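Local coordinates for phosphatase YwpJ (Bacillus subtilis, PDB 1NRW), which removes phosphate from phosphorylated five- and six-carbon sugars and nucleoside monophosphates in vitro, and less readily from FMN, with magnesium as cofactor, at residues A[20-25]-A[52-57]; A[131-136]-A[274-279]. One frame throughout, in Å; residues are numbered along the deposited sequence. Where two conformers were deposited one is given.

Overall arrangement
Interactions 1 and 2 have centres 16 Å apart and lie at different depths around the metal site, where Asp10, Asp12, Asp240 and Ser241 hold a calcium ion. Interaction 2 is beside the site: it joins the cap domain to the core through paired amides, and the side chain of Asn275 lies about 8 Å from the ion. Interaction 1, an apolar contact inside the core domain, is farther out, with the side chain of Ile54 about 12 Å from the calcium; its link to the site is Phe55, near Leu11. The two contacts also meet directly: Glu25 OE1 packs 3.3 Å from His278 NE2. At the other end of 20-25, His20 stacks on Phe129 of helix 118-132, the helix that leads into interaction 2.

Interaction 1: A[20-25]-A[52-57]; sequences HQVSLE and MSIFEP
The backbone bond from Glu56 N to Met52 O (2.8 Å) closes the turn that carries Ile54 and Phe55 to Val22. Nothing polar crosses between 20-25 and 52-57; the two segments meet through three apolar side chains. One methyl of Val22 does the touching. With CG1 anti to the backbone N (chi1 174°), CG2 is left beside that nitrogen and faces the helix. It comes to 4.1 Å from CG2 of Ile54, a branch-to-branch approach in which the two side chains cross at a slant. The same Val22 CG2 lies 4.4 Å from Phe55 CE1 and reaches the ring obliquely. Phe55 starts out in a direction leading away from 20-25, yet the CD1-CE1 side of its ring comes to Val22, with CE1 nearest. Within the helix, Ile54 CG2 rests 4.0 Å from Phe55 CD1, so the methyl and the ring form one continuous apolar surface for the valine. The contact is purely van der Waals, over a small area of 114 Å². Phe55 is buried, its side chain about 4 Å from that of Leu11, a probable phosphate-binding residue next to the nucleophile position. Ser23, just beyond Val22, is the N-cap of helix 24-35 and its OG bonds to Asn26 N. The contact thus joins the loop entering helix 24-35, which lies in the chain between strands 6-10 and 39-43 in a beta-alpha-beta crossover, to helix 48-55, which follows strand 39-43 and precedes strand 63-66 in the Rossmann-like core.

Interaction 2: A[131-136]-A[274-279]; sequences SANPEA and TNDEHG
The side-chain amides of Asn133 and Asn275 come from opposite directions and meet at their N-H and C=O edges, nearly coplanar, their planes 12° apart. Each gives an N-H to the other's oxygen, closing an eight-membered ring of two hydrogen bonds. Asn133 ND2 reaches Asn275 OD1 at 2.8 Å along an almost straight path (176°), and Asn275 ND2 reaches Asn133 OD1 at 2.9 Å. Both bonds lie in the carbonyl plane and use a lone pair, which keeps the two amides in a common plane, edge to edge. Asn275 CG sits between the backbone N and the carbonyl carbon (chi1 56°), directing its amide to Asn133. The remaining N-H groups are also used. Asn133 ND2 gives its second to the syn lone pair of Glu135 OE1 at 2.9 Å, within the type I turn from Asn133 to Ala136, while Asn275 ND2 also bonds to Leu16 O. These partners fix which end of each buried amide is nitrogen. Glu135 OE1 stands 4.5 Å from Asp276 OD2; repulsion is probably eased by Asn133 ND2 on Glu135 OE1, and Asp276 is also held through OD1 by Ser18 N. The arrangement ties the end of helix 118-132 in the inserted cap to a core loop whose Asn275 side chain is about 6 Å from that of metal ligand Asp240, consistent with a capped HAD phosphatase whose cap closes over the active site.

Interaction 1: A[20-25]-A[52-57]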
ATOM      1  N   HIS A  20      -4.511   9.846  -9.621  0.50 19.08           N
ATOM      2  CA  HIS A  20      -5.135   8.726  -8.925  0.50 19.04           C
ATOM      3  C   HIS A  20      -6.340   8.130  -9.633  0.50 18.85           C
ATOM      4  O   HIS A  20      -7.330   7.740  -9.009  0.50 17.99           O
ATOM      5  CB  HIS A  20      -5.488   9.095  -7.480  0.50 21.14           C
ATOM      6  CG  HIS A  20      -4.352   8.896  -6.523  0.50 21.55           C
ATOM      7  ND1 HIS A  20      -4.526   8.855  -5.157  0.50 21.58           N
ATOM      8  CD2 HIS A  20      -3.025   8.727  -6.739  0.50 21.52           C
ATOM      9  CE1 HIS A  20      -3.356   8.667  -4.571  0.50 23.35           C
ATOM     10  NE2 HIS A  20      -2.429   8.587  -5.510  0.50 21.51           N
ATOM     11  N   GLN A  21      -6.235   8.053 -10.952  1.00 17.43           N
ATOM     12  CA  GLN A  21      -7.276   7.467 -11.773  1.00 15.80           C
ATOM     13  C   GLN A  21      -6.725   6.138 -12.265  1.00 14.99           C
ATOM     14  O   GLN A  21      -5.508   5.917 -12.252  1.00 13.88           O
ATOM     15  CB  GLN A  21      -7.546   8.334 -13.006  1.00 16.86           C
ATOM     16  CG  GLN A  21      -7.788   9.802 -12.729  1.00 15.74           C
ATOM     17  CD  GLN A  21      -7.709  10.634 -13.995  1.00 15.37           C
ATOM     18  OE1 GLN A  21      -6.865  10.389 -14.859  1.00 16.20           O
ATOM     19  NE2 GLN A  21      -8.573  11.639 -14.102  1.00 17.91           N
ATOM     20  N   VAL A  22      -7.621   5.250 -12.674  1.00 14.90           N
ATOM     21  CA  VAL A  22      -7.224   3.998 -13.288  1.00 13.08           C
ATOM     22  C   VAL A  22      -7.540   4.333 -14.744  1.00 13.38           C
ATOM     23  O   VAL A  22      -8.704   4.540 -15.099  1.00 13.65           O
ATOM     24  CB  VAL A  22      -8.090   2.809 -12.842  1.00 14.95           C
ATOM     25  CG1 VAL A  22      -7.707   1.575 -13.653  1.00 13.09           C
ATOM     26  CG2 VAL A  22      -7.897   2.548 -11.349  1.00 14.11           C
ATOM     27  N   SER A  23      -6.510   4.426 -15.578  1.00 13.52           N
ATOM     28  CA  SER A  23      -6.712   4.782 -16.980  1.00 13.70           C
ATOM     29  C   SER A  23      -7.532   3.748 -17.732  1.00 14.09           C
ATOM     30  O   SER A  23      -7.643   2.598 -17.306  1.00 14.45           O
ATOM     31  CB  SER A  23      -5.366   4.955 -17.683  1.00 14.16           C
ATOM     32  OG  SER A  23      -4.688   3.715 -17.799  1.00 13.77           O
ATOM     33  N   LEU A  24      -8.112   4.156 -18.856  1.00 13.73           N
ATOM     34  CA  LEU A  24      -8.885   3.218 -19.651  1.00 14.83           C
ATOM     35  C   LEU A  24      -7.969   2.070 -20.068  1.00 14.65           C
ATOM     36  O   LEU A  24      -8.375   0.907 -20.059  1.00 14.13           O
ATOM     37  CB  LEU A  24      -9.460   3.901 -20.899  1.00 16.05           C
ATOM     38  CG  LEU A  24     -10.429   5.069 -20.700  1.00 18.24           C
ATOM     39  CD1 LEU A  24     -11.012   5.461 -22.051  1.00 17.37           C
ATOM     40  CD2 LEU A  24     -11.548   4.674 -19.749  1.00 17.63           C
ATOM     41  N   GLU A  25      -6.726   2.404 -20.418  1.00 14.58           N
ATOM     42  CA  GLU A  25      -5.757   1.396 -20.840  1.00 15.28           C
ATOM     43  C   GLU A  25      -5.474   0.379 -19.742  1.00 14.65           C
ATOM     44  O   GLU A  25      -5.424  -0.831 -19.996  1.00 13.90           O
ATOM     45  CB  GLU A  25      -4.437   2.050 -21.272  1.00 16.47           C
ATOM     46  CG  GLU A  25      -4.500   2.757 -22.617  1.00 19.83           C
ATOM     47  CD  GLU A  25      -4.957   4.200 -22.529  1.00 22.59           C
ATOM     48  OE1 GLU A  25      -5.532   4.605 -21.492  1.00 21.22           O
ATOM     49  OE2 GLU A  25      -4.745   4.938 -23.517  1.00 25.83           O
HETATM   50  N   MSE A  52     -11.652  -0.234  -2.536  1.00 15.23           N
HETATM   51  CA  MSE A  52     -13.031  -0.388  -2.996  1.00 18.39           C
HETATM   52  C   MSE A  52     -13.638   0.933  -3.460  1.00 18.97           C
HETATM   53  O   MSE A  52     -14.428   0.960  -4.404  1.00 17.58           O
HETATM   54  CB  MSE A  52     -13.889  -0.983  -1.881  1.00 22.50           C
HETATM   55  CG  MSE A  52     -13.424  -2.346  -1.423  1.00 26.62           C
HETATM   56 SE   MSE A  52     -13.600  -3.659  -2.825  1.00 43.19          SE
HETATM   57  CE  MSE A  52     -11.892  -3.475  -3.672  1.00 22.48           C
ATOM     58  N   SER A  53     -13.274   2.027  -2.798  1.00 18.70           N
ATOM     59  CA  SER A  53     -13.802   3.334  -3.175  1.00 19.04           C
ATOM     60  C   SER A  53     -13.390   3.685  -4.601  1.00 19.38           C
ATOM     61  O   SER A  53     -14.118   4.375  -5.317  1.00 19.46           O
ATOM     62  CB  SER A  53     -13.312   4.411  -2.207  1.00 20.00           C
ATOM     63  OG  SER A  53     -13.863   4.206  -0.917  1.00 24.36           O
ATOM     64  N   ILE A  54     -12.223   3.202  -5.013  1.00 17.29           N
ATOM     65  CA  ILE A  54     -11.731   3.461  -6.363  1.00 18.30           C
ATOM     66  C   ILE A  54     -12.271   2.445  -7.373  1.00 18.19           C
ATOM     67  O   ILE A  54     -12.654   2.805  -8.486  1.00 18.79           O
ATOM     68  CB  ILE A  54     -10.182   3.422  -6.402  1.00 18.17           C
ATOM     69  CG1 ILE A  54      -9.615   4.532  -5.511  1.00 21.36           C
ATOM     70  CG2 ILE A  54      -9.691   3.570  -7.843  1.00 18.19           C
ATOM     71  CD1 ILE A  54      -8.114   4.478  -5.336  1.00 23.69           C
ATOM     72  N   PHE A  55     -12.317   1.178  -6.973  1.00 17.50           N
ATOM     73  CA  PHE A  55     -12.771   0.104  -7.854  1.00 17.60           C
ATOM     74  C   PHE A  55     -14.278  -0.032  -8.042  1.00 18.76           C
ATOM     75  O   PHE A  55     -14.741  -0.366  -9.133  1.00 18.77           O
ATOM     76  CB  PHE A  55     -12.216  -1.235  -7.362  1.00 17.31           C
ATOM     77  CG  PHE A  55     -10.739  -1.414  -7.605  1.00 16.82           C
ATOM     78  CD1 PHE A  55      -9.962  -0.379  -8.126  1.00 17.04           C
ATOM     79  CD2 PHE A  55     -10.127  -2.632  -7.323  1.00 18.51           C
ATOM     80  CE1 PHE A  55      -8.596  -0.555  -8.364  1.00 19.07           C
ATOM     81  CE2 PHE A  55      -8.765  -2.816  -7.557  1.00 18.35           C
ATOM     82  CZ  PHE A  55      -7.999  -1.777  -8.078  1.00 20.19           C
ATOM     83  N   GLU A  56     -15.035   0.208  -6.981  1.00 21.62           N
ATOM     84  CA  GLU A  56     -16.491   0.087  -7.035  1.00 25.54           C
ATOM     85  C   GLU A  56     -17.145   0.816  -8.211  1.00 24.64           C
ATOM     86  O   GLU A  56     -17.893   0.214  -8.980  1.00 24.92           O
ATOM     87  CB  GLU A  56     -17.106   0.575  -5.723  1.00 30.39           C
ATOM     88  CG  GLU A  56     -17.891  -0.484  -4.980  1.00 39.71           C
ATOM     89  CD  GLU A  56     -19.030  -1.042  -5.808  1.00 43.92           C
ATOM     90  OE1 GLU A  56     -19.906  -0.252  -6.226  1.00 47.61           O
ATOM     91  OE2 GLU A  56     -19.049  -2.270  -6.042  1.00 47.55           O
ATOM     92  N   PRO A  57     -16.872   2.121  -8.368  1.00 24.96           N
ATOM     93  CA  PRO A  57     -17.463   2.893  -9.470  1.00 24.32           C
ATOM     94  C   PRO A  57     -17.068   2.385 -10.856  1.00 25.38           C
ATOM     95  O   PRO A  57     -17.769   2.629 -11.842  1.00 24.07           O
ATOM     96  CB  PRO A  57     -16.940   4.308  -9.223  1.00 25.47           C
ATOM     97  CG  PRO A  57     -16.681   4.336  -7.742  1.00 27.48           C
ATOM     98  CD  PRO A  57     -16.058   2.991  -7.502  1.00 25.36           C
TER

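Interaction 2: A[131-136]-A[274-279]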
ATOM      1  N   SER A 131       5.928  11.711  -4.028  1.00 15.39           N
ATOM      2  CA  SER A 131       6.989  10.714  -3.990  1.00 14.87           C
ATOM      3  C   SER A 131       6.897   9.770  -5.179  1.00 14.63           C
ATOM      4  O   SER A 131       7.917   9.351  -5.728  1.00 15.53           O
ATOM      5  CB  SER A 131       6.921   9.917  -2.684  1.00 14.78           C
ATOM      6  OG  SER A 131       7.166  10.768  -1.576  1.00 16.69           O
ATOM      7  N   ALA A 132       5.670   9.449  -5.577  1.00 15.65           N
ATOM      8  CA  ALA A 132       5.434   8.547  -6.699  1.00 16.38           C
ATOM      9  C   ALA A 132       5.754   9.221  -8.027  1.00 16.59           C
ATOM     10  O   ALA A 132       6.307   8.594  -8.931  1.00 14.11           O
ATOM     11  CB  ALA A 132       3.987   8.080  -6.697  1.00 16.81           C
ATOM     12  N   ASN A 133       5.413  10.503  -8.129  1.00 15.73           N
ATOM     13  CA  ASN A 133       5.636  11.267  -9.352  1.00 15.88           C
ATOM     14  C   ASN A 133       6.281  12.618  -9.060  1.00 18.08           C
ATOM     15  O   ASN A 133       5.631  13.663  -9.139  1.00 16.46           O
ATOM     16  CB  ASN A 133       4.309  11.478 -10.091  1.00 16.64           C
ATOM     17  CG  ASN A 133       3.729  10.181 -10.636  1.00 15.67           C
ATOM     18  OD1 ASN A 133       2.856   9.570 -10.024  1.00 15.73           O
ATOM     19  ND2 ASN A 133       4.225   9.754 -11.797  1.00 17.11           N
ATOM     20  N   PRO A 134       7.578  12.610  -8.720  1.00 19.20           N
ATOM     21  CA  PRO A 134       8.316  13.839  -8.410  1.00 21.87           C
ATOM     22  C   PRO A 134       8.308  14.853  -9.549  1.00 24.61           C
ATOM     23  O   PRO A 134       8.492  16.048  -9.323  1.00 25.29           O
ATOM     24  CB  PRO A 134       9.732  13.337  -8.129  1.00 22.15           C
ATOM     25  CG  PRO A 134       9.527  11.929  -7.681  1.00 25.49           C
ATOM     26  CD  PRO A 134       8.454  11.433  -8.616  1.00 21.16           C
ATOM     27  N   GLU A 135       8.094  14.366 -10.765  1.00 24.59           N
ATOM     28  CA  GLU A 135       8.096  15.211 -11.958  1.00 26.92           C
ATOM     29  C   GLU A 135       6.758  15.884 -12.260  1.00 27.58           C
ATOM     30  O   GLU A 135       6.675  16.744 -13.139  1.00 29.01           O
ATOM     31  CB  GLU A 135       8.508  14.375 -13.176  1.00 27.13           C
ATOM     32  CG  GLU A 135       7.391  13.489 -13.752  1.00 30.26           C
ATOM     33  CD  GLU A 135       6.953  12.359 -12.819  1.00 29.58           C
ATOM     34  OE1 GLU A 135       5.933  11.710 -13.115  1.00 32.50           O
ATOM     35  OE2 GLU A 135       7.627  12.109 -11.804  1.00 30.67           O
ATOM     36  N   ALA A 136       5.718  15.507 -11.528  1.00 26.78           N
ATOM     37  CA  ALA A 136       4.387  16.052 -11.762  1.00 27.31           C
ATOM     38  C   ALA A 136       4.166  17.474 -11.255  1.00 28.27           C
ATOM     39  O   ALA A 136       4.778  17.907 -10.282  1.00 26.53           O
ATOM     40  CB  ALA A 136       3.343  15.119 -11.163  1.00 27.49           C
ATOM     41  N   THR A 274       6.143   4.626 -17.151  1.00 13.76           N
ATOM     42  CA  THR A 274       5.697   5.275 -15.914  1.00 13.55           C
ATOM     43  C   THR A 274       4.216   4.984 -15.692  1.00 13.18           C
ATOM     44  O   THR A 274       3.512   4.553 -16.611  1.00 13.21           O
ATOM     45  CB  THR A 274       5.859   6.810 -15.966  1.00 15.00           C
ATOM     46  OG1 THR A 274       4.997   7.347 -16.978  1.00 14.44           O
ATOM     47  CG2 THR A 274       7.296   7.190 -16.265  1.00 14.61           C
ATOM     48  N   ASN A 275       3.735   5.233 -14.478  1.00 12.29           N
ATOM     49  CA  ASN A 275       2.327   4.989 -14.203  1.00 13.12           C
ATOM     50  C   ASN A 275       1.452   5.817 -15.134  1.00 12.64           C
ATOM     51  O   ASN A 275       0.436   5.328 -15.629  1.00 14.59           O
ATOM     52  CB  ASN A 275       1.991   5.274 -12.728  1.00 12.38           C
ATOM     53  CG  ASN A 275       2.361   6.685 -12.280  1.00 13.70           C
ATOM     54  OD1 ASN A 275       3.261   7.320 -12.829  1.00 13.32           O
ATOM     55  ND2 ASN A 275       1.673   7.169 -11.248  1.00 13.06           N
ATOM     56  N   ASP A 276       1.850   7.061 -15.384  1.00 13.83           N
ATOM     57  CA  ASP A 276       1.080   7.943 -16.260  1.00 16.74           C
ATOM     58  C   ASP A 276       1.033   7.474 -17.713  1.00 16.86           C
ATOM     59  O   ASP A 276       0.081   7.770 -18.440  1.00 17.21           O
ATOM     60  CB  ASP A 276       1.632   9.368 -16.188  1.00 18.30           C
ATOM     61  CG  ASP A 276       1.272  10.063 -14.888  1.00 20.57           C
ATOM     62  OD1 ASP A 276       0.491   9.487 -14.103  1.00 20.61           O
ATOM     63  OD2 ASP A 276       1.762  11.186 -14.651  1.00 22.57           O
ATOM     64  N   GLU A 277       2.064   6.749 -18.137  0.50 16.55           N
ATOM     65  CA  GLU A 277       2.121   6.234 -19.502  0.50 16.37           C
ATOM     66  C   GLU A 277       1.540   4.823 -19.579  0.50 15.25           C
ATOM     67  O   GLU A 277       1.814   4.080 -20.519  0.50 15.56           O
ATOM     68  CB  GLU A 277       3.568   6.234 -20.010  0.50 18.17           C
ATOM     69  CG  GLU A 277       4.141   7.625 -20.221  0.50 21.28           C
ATOM     70  CD  GLU A 277       3.454   8.375 -21.350  0.50 24.04           C
ATOM     71  OE1 GLU A 277       3.598   9.613 -21.420  0.50 28.17           O
ATOM     72  OE2 GLU A 277       2.777   7.729 -22.173  0.50 25.89           O
ATOM     73  N   HIS A 278       0.738   4.465 -18.581  1.00 15.34           N
ATOM     74  CA  HIS A 278       0.099   3.152 -18.523  1.00 13.85           C
ATOM     75  C   HIS A 278       1.077   1.987 -18.433  1.00 13.73           C
ATOM     76  O   HIS A 278       0.922   0.977 -19.128  1.00 14.02           O
ATOM     77  CB  HIS A 278      -0.823   2.980 -19.735  1.00 14.87           C
ATOM     78  CG  HIS A 278      -1.636   4.200 -20.035  1.00 16.77           C
ATOM     79  ND1 HIS A 278      -1.526   4.899 -21.219  1.00 21.33           N
ATOM     80  CD2 HIS A 278      -2.516   4.889 -19.273  1.00 16.43           C
ATOM     81  CE1 HIS A 278      -2.299   5.969 -21.170  1.00 17.81           C
ATOM     82  NE2 HIS A 278      -2.911   5.988 -20.000  1.00 22.43           N
ATOM     83  N   GLY A 279       2.065   2.127 -17.553  1.00 13.22           N
ATOM     84  CA  GLY A 279       3.060   1.082 -17.369  1.00 14.13           C
ATOM     85  C   GLY A 279       2.473  -0.282 -17.050  1.00 13.24           C
ATOM     86  O   GLY A 279       2.979  -1.308 -17.506  1.00 13.92           O
TER